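Long-range contacts in oxalate--CoA ligase (Arabidopsis thaliana, PDB 5IE3), which belongs to the AMP-binding enzymes of the ANL superfamily, two-domain proteins with a large N-terminal and a smaller C-terminal domain: residues A[178-183]-A[314-319]; A[417-422]-A[479-484]. All coordinates share one frame; numbering follows the deposited sequence.

Interaction 1. Residues A[178-183]-A[314-319]; sequences KGVPLT and MTEATH. With OXD (oxalic acid), chain D; AMP (adenosine monophosphate), chain C.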
ATOM      1  N   LYS A 178       6.075   9.487  11.338  1.00 40.95           N
ATOM      2  CA  LYS A 178       7.124   8.766  12.071  1.00 29.61           C
ATOM      3  C   LYS A 178       7.878   7.797  11.173  1.00 23.42           C
ATOM      4  O   LYS A 178       7.291   7.275  10.241  1.00 21.33           O
ATOM      5  CB  LYS A 178       6.528   8.010  13.250  1.00 28.83           C
ATOM      6  CG  LYS A 178       5.892   8.884  14.314  1.00 31.12           C
ATOM      7  CD  LYS A 178       5.269   8.019  15.409  1.00 32.80           C
ATOM      8  CE  LYS A 178       3.866   7.632  15.078  1.00 31.14           C
ATOM      9  NZ  LYS A 178       2.996   8.858  15.113  1.00 31.72           N
ATOM     10  N   GLY A 179       9.159   7.572  11.474  1.00 23.51           N
ATOM     11  CA  GLY A 179       9.976   6.623  10.733  1.00 23.00           C
ATOM     12  C   GLY A 179       9.747   5.188  11.200  1.00 20.14           C
ATOM     13  O   GLY A 179       9.767   4.897  12.394  1.00 19.62           O
ATOM     14  N   VAL A 180       9.551   4.301  10.238  1.00 18.88           N
ATOM     15  CA  VAL A 180       9.267   2.906  10.483  1.00 16.13           C
ATOM     16  C   VAL A 180      10.368   2.009   9.892  1.00 17.07           C
ATOM     17  O   VAL A 180      10.452   1.857   8.682  1.00 17.98           O
ATOM     18  CB  VAL A 180       7.897   2.534   9.887  1.00 17.91           C
ATOM     19  CG1 VAL A 180       7.560   1.081  10.176  1.00 14.22           C
ATOM     20  CG2 VAL A 180       6.839   3.466  10.453  1.00 20.14           C
ATOM     21  N   PRO A 181      11.230   1.445  10.750  1.00 14.50           N
ATOM     22  CA  PRO A 181      12.264   0.509  10.295  1.00 16.88           C
ATOM     23  C   PRO A 181      11.689  -0.912  10.242  1.00 16.83           C
ATOM     24  O   PRO A 181      11.072  -1.356  11.203  1.00 17.35           O
ATOM     25  CB  PRO A 181      13.361   0.639  11.350  1.00 21.28           C
ATOM     26  CG  PRO A 181      12.631   1.028  12.592  1.00 24.96           C
ATOM     27  CD  PRO A 181      11.357   1.762  12.183  1.00 18.32           C
ATOM     28  N   LEU A 182      11.861  -1.584   9.109  1.00 15.79           N
ATOM     29  CA  LEU A 182      11.368  -2.953   8.935  1.00 15.80           C
ATOM     30  C   LEU A 182      12.512  -3.881   8.547  1.00 15.57           C
ATOM     31  O   LEU A 182      13.394  -3.484   7.798  1.00 16.42           O
ATOM     32  CB  LEU A 182      10.277  -2.981   7.858  1.00 14.39           C
ATOM     33  CG  LEU A 182       9.102  -2.042   8.169  1.00 16.88           C
ATOM     34  CD1 LEU A 182       8.190  -1.919   6.919  1.00 13.27           C
ATOM     35  CD2 LEU A 182       8.269  -2.556   9.367  1.00 15.58           C
ATOM     36  N   THR A 183      12.477  -5.102   9.069  1.00 16.23           N
ATOM     37  CA  THR A 183      13.586  -6.043   8.951  1.00 13.44           C
ATOM     38  C   THR A 183      13.362  -7.042   7.803  1.00 14.64           C
ATOM     39  O   THR A 183      12.265  -7.111   7.219  1.00 15.28           O
ATOM     40  CB  THR A 183      13.739  -6.869  10.251  1.00 14.53           C
ATOM     41  OG1 THR A 183      12.493  -7.537  10.486  1.00 13.56           O
ATOM     42  CG2 THR A 183      14.084  -5.968  11.453  1.00 13.96           C
ATOM     43  N   MET A 314      -1.207  -1.746   7.071  1.00 13.62           N
ATOM     44  CA  MET A 314      -0.581  -0.482   7.438  1.00 15.29           C
ATOM     45  C   MET A 314       0.932  -0.647   7.429  1.00 14.90           C
ATOM     46  O   MET A 314       1.474  -1.771   7.481  1.00 13.78           O
ATOM     47  CB  MET A 314      -1.070   0.015   8.828  1.00 14.08           C
ATOM     48  CG  MET A 314      -0.533  -0.780  10.028  1.00 14.12           C
ATOM     49  SD  MET A 314      -1.536  -0.422  11.522  1.00 17.38           S
ATOM     50  CE  MET A 314      -1.371   1.364  11.716  1.00 14.75           C
ATOM     51  N   THR A 315       1.599   0.492   7.365  1.00 13.78           N
ATOM     52  CA  THR A 315       3.040   0.509   7.267  1.00 13.71           C
ATOM     53  C   THR A 315       3.673  -0.267   8.441  1.00 15.55           C
ATOM     54  O   THR A 315       4.574  -1.076   8.223  1.00 13.59           O
ATOM     55  CB  THR A 315       3.584   1.955   7.229  1.00 22.34           C
ATOM     56  OG1 THR A 315       2.937   2.681   6.157  1.00 21.01           O
ATOM     57  CG2 THR A 315       5.094   1.936   7.002  1.00 19.61           C
ATOM     58  N   GLU A 316       3.185  -0.046   9.659  1.00 15.92           N
ATOM     59  CA  GLU A 316       3.776  -0.684  10.842  1.00 17.30           C
ATOM     60  C   GLU A 316       3.636  -2.212  10.877  1.00 19.46           C
ATOM     61  O   GLU A 316       4.358  -2.881  11.624  1.00 16.12           O
ATOM     62  CB  GLU A 316       3.169  -0.096  12.136  1.00 14.40           C
ATOM     63  CG  GLU A 316       3.566   1.373  12.383  1.00 14.66           C
ATOM     64  CD  GLU A 316       2.527   2.368  11.817  1.00 16.04           C
ATOM     65  OE1 GLU A 316       1.920   2.066  10.769  1.00 14.71           O
ATOM     66  OE2 GLU A 316       2.356   3.447  12.419  1.00 16.37           O
ATOM     67  N   ALA A 317       2.706  -2.753  10.094  1.00 13.73           N
ATOM     68  CA  ALA A 317       2.497  -4.203  10.013  1.00 14.00           C
ATOM     69  C   ALA A 317       3.173  -4.820   8.784  1.00 15.21           C
ATOM     70  O   ALA A 317       2.898  -5.983   8.410  1.00 13.17           O
ATOM     71  CB  ALA A 317       0.985  -4.496   9.987  1.00 13.87           C
ATOM     72  N   THR A 318       4.037  -4.027   8.151  1.00 15.68           N
ATOM     73  CA  THR A 318       4.637  -4.402   6.873  1.00 16.19           C
ATOM     74  C   THR A 318       3.494  -4.792   5.907  1.00 13.64           C
ATOM     75  O   THR A 318       3.493  -5.875   5.316  1.00 13.84           O
ATOM     76  CB  THR A 318       5.694  -5.539   7.082  1.00 14.90           C
ATOM     77  OG1 THR A 318       6.568  -5.155   8.162  1.00 14.72           O
ATOM     78  CG2 THR A 318       6.549  -5.756   5.812  1.00 14.40           C
ATOM     79  N   HIS A 319       2.505  -3.901   5.818  1.00 16.46           N
ATOM     80  CA  HIS A 319       1.302  -4.067   4.986  1.00 15.69           C
ATOM     81  C   HIS A 319       0.294  -5.013   5.713  1.00 14.21           C
ATOM     82  O   HIS A 319      -0.275  -4.605   6.731  1.00 14.59           O
ATOM     83  CB  HIS A 319       1.672  -4.542   3.551  1.00 12.69           C
ATOM     84  CG  HIS A 319       0.527  -4.505   2.578  1.00 12.66           C
ATOM     85  ND1 HIS A 319      -0.278  -3.393   2.395  1.00 13.53           N
ATOM     86  CD2 HIS A 319       0.028  -5.469   1.767  1.00 13.74           C
ATOM     87  CE1 HIS A 319      -1.224  -3.683   1.516  1.00 16.03           C
ATOM     88  NE2 HIS A 319      -1.067  -4.938   1.130  1.00 16.98           N
TER
HETATM   89  C1  OXD D 602      -1.350   1.015   3.763  1.00 31.31           C
HETATM   90  C2  OXD D 602      -1.351  -0.377   3.284  1.00 22.35           C
HETATM   91  O3  OXD D 602      -0.296   1.381   4.381  1.00 36.70           O
HETATM   92  O4  OXD D 602      -0.468  -1.068   3.859  1.00 17.00           O
HETATM   93  O5  OXD D 602      -2.370   1.708   3.540  1.00 35.86           O
HETATM   94  O6  OXD D 602      -2.161  -0.785   2.387  1.00 17.00           O
HETATM   95  P   AMP C 601      -0.715   4.023   6.196  1.00 40.34           P
HETATM   96  O1P AMP C 601       0.006   2.993   7.048  1.00 37.35           O
HETATM   97  O2P AMP C 601      -0.507   5.454   6.626  1.00 41.14           O
HETATM   98  O3P AMP C 601      -0.586   3.826   4.707  1.00 36.58           O
HETATM   99  O5' AMP C 601      -2.276   3.847   6.516  1.00 29.85           O
HETATM  100  C5' AMP C 601      -2.770   2.773   7.313  1.00 20.26           C
HETATM  101  C4' AMP C 601      -4.212   3.032   7.711  1.00 19.78           C
HETATM  102  O4' AMP C 601      -5.081   2.904   6.554  1.00 16.51           O
HETATM  103  C3' AMP C 601      -4.812   2.049   8.687  1.00 14.71           C
HETATM  104  O3' AMP C 601      -4.369   2.264  10.018  1.00 15.34           O
HETATM  105  C2' AMP C 601      -6.305   2.264   8.484  1.00 15.24           C
HETATM  106  O2' AMP C 601      -6.715   3.441   9.174  1.00 20.50           O
HETATM  107  C1' AMP C 601      -6.369   2.540   6.978  1.00 15.34           C
HETATM  108  N9  AMP C 601      -6.773   1.354   6.207  1.00 16.78           N
HETATM  109  C8  AMP C 601      -5.977   0.426   5.657  1.00 14.47           C
HETATM  110  N7  AMP C 601      -6.704  -0.524   5.003  1.00 14.33           N
HETATM  111  C5  AMP C 601      -8.014  -0.156   5.137  1.00 15.28           C
HETATM  112  C6  AMP C 601      -9.330  -0.681   4.705  1.00 19.55           C
HETATM  113  N6  AMP C 601      -9.388  -1.803   3.951  1.00 18.31           N
HETATM  114  N1  AMP C 601     -10.439   0.004   5.083  1.00 21.35           N
HETATM  115  C2  AMP C 601     -10.370   1.137   5.812  1.00 20.58           C
HETATM  116  N3  AMP C 601      -9.211   1.661   6.245  1.00 18.30           N
HETATM  117  C4  AMP C 601      -8.040   1.069   5.934  1.00 15.04           C

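Interaction 2. Residues A[417-422]-A[479-484]; sequences GGEKIS and AAFKVP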
ATOM      1  N   GLY A 417     -22.416  15.449  19.947  1.00 35.31           N
ATOM      2  CA  GLY A 417     -23.245  15.429  21.137  1.00 36.52           C
ATOM      3  C   GLY A 417     -23.285  14.086  21.845  1.00 39.72           C
ATOM      4  O   GLY A 417     -24.339  13.657  22.320  1.00 43.03           O
ATOM      5  N   GLY A 418     -22.156  13.394  21.887  1.00 38.15           N
ATOM      6  CA  GLY A 418     -22.103  12.119  22.584  1.00 42.98           C
ATOM      7  C   GLY A 418     -22.278  10.925  21.659  1.00 44.91           C
ATOM      8  O   GLY A 418     -22.070   9.778  22.052  1.00 41.43           O
ATOM      9  N   GLU A 419     -22.681  11.176  20.419  1.00 43.68           N
ATOM     10  CA  GLU A 419     -22.753  10.058  19.499  1.00 46.58           C
ATOM     11  C   GLU A 419     -21.716  10.105  18.398  1.00 42.03           C
ATOM     12  O   GLU A 419     -21.608  11.085  17.667  1.00 45.05           O
ATOM     13  CB  GLU A 419     -24.149   9.945  18.934  1.00 51.64           C
ATOM     14  CG  GLU A 419     -25.056   9.551  20.049  1.00 63.57           C
ATOM     15  CD  GLU A 419     -26.456   9.355  19.615  1.00 73.73           C
ATOM     16  OE1 GLU A 419     -27.067  10.321  19.093  1.00 75.72           O
ATOM     17  OE2 GLU A 419     -26.935   8.215  19.798  1.00 77.34           O
ATOM     18  N   LYS A 420     -20.941   9.030  18.310  1.00 34.08           N
ATOM     19  CA  LYS A 420     -19.843   8.967  17.374  1.00 32.46           C
ATOM     20  C   LYS A 420     -20.319   8.465  16.023  1.00 33.11           C
ATOM     21  O   LYS A 420     -20.913   7.393  15.905  1.00 37.70           O
ATOM     22  CB  LYS A 420     -18.707   8.084  17.904  1.00 34.88           C
ATOM     23  CG  LYS A 420     -17.987   8.669  19.126  1.00 38.36           C
ATOM     24  CD  LYS A 420     -16.735   7.868  19.413  1.00 40.07           C
ATOM     25  CE  LYS A 420     -15.980   8.382  20.627  1.00 47.66           C
ATOM     26  NZ  LYS A 420     -16.486   7.790  21.896  1.00 51.92           N
ATOM     27  N   ILE A 421     -20.086   9.287  15.013  1.00 24.62           N
ATOM     28  CA  ILE A 421     -20.431   8.981  13.641  1.00 22.21           C
ATOM     29  C   ILE A 421     -19.206   8.435  12.943  1.00 22.72           C
ATOM     30  O   ILE A 421     -18.090   8.945  13.139  1.00 23.22           O
ATOM     31  CB  ILE A 421     -20.925  10.207  12.914  1.00 22.50           C
ATOM     32  CG1 ILE A 421     -22.075  10.853  13.707  1.00 20.47           C
ATOM     33  CG2 ILE A 421     -21.314   9.868  11.459  1.00 19.75           C
ATOM     34  CD1 ILE A 421     -22.475  12.249  13.176  1.00 25.68           C
ATOM     35  N   SER A 422     -19.408   7.379  12.162  1.00 22.97           N
ATOM     36  CA  SER A 422     -18.347   6.808  11.321  1.00 23.21           C
ATOM     37  C   SER A 422     -18.362   7.404   9.913  1.00 26.34           C
ATOM     38  O   SER A 422     -19.299   7.158   9.141  1.00 23.39           O
ATOM     39  CB  SER A 422     -18.502   5.291  11.235  1.00 22.15           C
ATOM     40  OG  SER A 422     -17.686   4.762  10.197  1.00 23.22           O
ATOM     41  N   ALA A 479     -29.613   6.994   9.862  1.00 21.39           N
ATOM     42  CA  ALA A 479     -30.255   7.652  11.001  1.00 24.48           C
ATOM     43  C   ALA A 479     -29.961   9.154  10.880  1.00 23.00           C
ATOM     44  O   ALA A 479     -28.851   9.545  10.468  1.00 21.80           O
ATOM     45  CB  ALA A 479     -29.731   7.087  12.334  1.00 25.45           C
ATOM     46  N   ALA A 480     -30.947   9.975  11.234  1.00 25.97           N
ATOM     47  CA  ALA A 480     -30.867  11.416  11.021  1.00 26.41           C
ATOM     48  C   ALA A 480     -29.573  12.019  11.580  1.00 27.92           C
ATOM     49  O   ALA A 480     -28.976  12.872  10.918  1.00 29.10           O
ATOM     50  CB  ALA A 480     -32.091  12.116  11.607  1.00 23.72           C
ATOM     51  N   PHE A 481     -29.110  11.562  12.754  1.00 32.65           N
ATOM     52  CA  PHE A 481     -27.925  12.183  13.359  1.00 32.45           C
ATOM     53  C   PHE A 481     -26.665  12.020  12.505  1.00 29.52           C
ATOM     54  O   PHE A 481     -25.732  12.815  12.641  1.00 30.02           O
ATOM     55  CB  PHE A 481     -27.669  11.656  14.800  1.00 24.00           C
ATOM     56  CG  PHE A 481     -27.002  10.300  14.888  1.00 25.44           C
ATOM     57  CD1 PHE A 481     -25.605  10.184  14.960  1.00 21.89           C
ATOM     58  CD2 PHE A 481     -27.766   9.151  14.982  1.00 22.75           C
ATOM     59  CE1 PHE A 481     -24.986   8.946  15.083  1.00 24.78           C
ATOM     60  CE2 PHE A 481     -27.158   7.892  15.127  1.00 24.69           C
ATOM     61  CZ  PHE A 481     -25.759   7.787  15.177  1.00 25.04           C
ATOM     62  N   LYS A 482     -26.656  11.046  11.586  1.00 25.42           N
ATOM     63  CA  LYS A 482     -25.478  10.780  10.754  1.00 23.54           C
ATOM     64  C   LYS A 482     -25.469  11.604   9.453  1.00 25.35           C
ATOM     65  O   LYS A 482     -24.442  11.703   8.755  1.00 23.88           O
ATOM     66  CB  LYS A 482     -25.390   9.280  10.412  1.00 20.90           C
ATOM     67  CG  LYS A 482     -25.402   8.333  11.618  1.00 23.04           C
ATOM     68  CD  LYS A 482     -25.392   6.879  11.144  1.00 20.12           C
ATOM     69  CE  LYS A 482     -25.325   5.895  12.329  1.00 20.19           C
ATOM     70  NZ  LYS A 482     -25.512   4.513  11.830  1.00 25.14           N
ATOM     71  N   VAL A 483     -26.602  12.223   9.141  1.00 23.09           N
ATOM     72  CA  VAL A 483     -26.719  12.918   7.863  1.00 27.00           C
ATOM     73  C   VAL A 483     -25.844  14.180   7.842  1.00 25.88           C
ATOM     74  O   VAL A 483     -25.966  15.022   8.729  1.00 26.66           O
ATOM     75  CB  VAL A 483     -28.196  13.277   7.589  1.00 30.28           C
ATOM     76  CG1 VAL A 483     -28.348  13.986   6.238  1.00 30.01           C
ATOM     77  CG2 VAL A 483     -29.051  12.008   7.655  1.00 28.94           C
ATOM     78  N   PRO A 484     -24.940  14.301   6.837  1.00 28.05           N
ATOM     79  CA  PRO A 484     -24.125  15.514   6.708  1.00 28.52           C
ATOM     80  C   PRO A 484     -24.983  16.793   6.729  1.00 30.58           C
ATOM     81  O   PRO A 484     -25.962  16.904   5.974  1.00 27.28           O
ATOM     82  CB  PRO A 484     -23.438  15.336   5.342  1.00 27.16           C
ATOM     83  CG  PRO A 484     -23.359  13.838   5.154  1.00 24.64           C
ATOM     84  CD  PRO A 484     -24.632  13.314   5.772  1.00 25.66           C
TER

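Interaction 1. Residues A[178-183]-A[314-319]
Val180 and Leu182, alternate residues on one side of strand 179-183, pack against Thr315, Glu316 and Thr318. The contact between the segments is purely van der Waals. The CB of Val180 meets the methyl CG2 of Thr315 at 4.1 Å, and Val180 CG2 lies beside the aliphatic CG of Glu316. Leu182 reaches Thr318, its CD2 coming within 3.3 Å of Thr318 OG1, a buried hydroxyl that is hydrogen-bonded to Asn369 O. Branched apolar chains suit this buried layer.

The polar bonds turn to the other side. With Thr315 CG2 anti to the backbone N, the methyl goes to Val180 while OG1 lies 3.1 Å from AMP O1P. Thr315 N gives that oxygen a nearly straight bond of 3.0 Å (169°). His319 ND1 donates to O4 of the oxalic acid at 2.8 Å, meeting it at the ring edge, while His319 NE2 is hydrogen-bonded to Arg286.

Within the turn, Met314 O accepts Ala317 N and His319 N from opposite faces of its plane. This Thr-Glu turn is a signature of ANL enzymes, backed here by the strand that follows the glycine-rich phosphate-binding loop holding Ser171, another AMP ligand.

Interaction 2. Residues A[417-422]-A[479-484]
A small apolar contact at the protein surface joins two elements of the C-terminal part of the chain: strand 419-421, the second arm of a hairpin whose first arm is strand 414-416, and the 3-10 turn 480-482, between helix 467-477 and strand 486-489. The backbones come nearest at Ile421 and Lys482, whose CA atoms are 6.1 Å apart.

Ile421 and Phe481 carry the contact. The Ile421 CG1 methylene lies at the rim of the Phe481 ring, 3.7 Å from CE1, and the two side chains run past each other in opposite directions. Beyond it, CD1 sits 3.3 Å from Phe481 O, a close van der Waals approach, while the second branch, CG2, rests 4.2 Å from Lys482 CB. A beta-branched residue suits the strand and gives two arms to touch neighbouring residues of the turn. Phe481 holds CG between its backbone N and carbonyl carbon (chi1 79°), which swings the ring toward the strand.

Each face of that ring has a polar residue over its rim. Lys482 lays CG 3.5 Å above one face before its extended chain carries NZ away to a salt bridge with Glu425; Glu419 OE1 stands over the opposite face at the longer height of 4.2 Å. The CB of Glu419 also touches CE1, so the acid contributes its aliphatic base as well.

No hydrogen bond spans the two segments. Cohesion therefore rests on dispersion and on removing the isoleucine and part of the phenylalanine from water, while the charged ends of Glu419 and Lys482 lie at its margin, that of Lys482 paired with Glu425.

From the N terminus, the chain passes through strand 179-183 and makes 130 intervening residues, rich in helix, before segment 314-319 returns to it and closes interaction 1 in the AMP-binding domain. Only later does interaction 2 open at 417-422, to close after a further 56 residues at 479-484. The two loops follow in series, neither nested nor crossed. Their centres stand 33 Å apart, and their nearest atoms about 17 Å, so no touch links them. The first ties together parts of the large domain at the ligand site, the second the surface hairpin and a turn of the smaller domain. Beyond that turn comes Lys500, which bonds both AMP and oxalic acid.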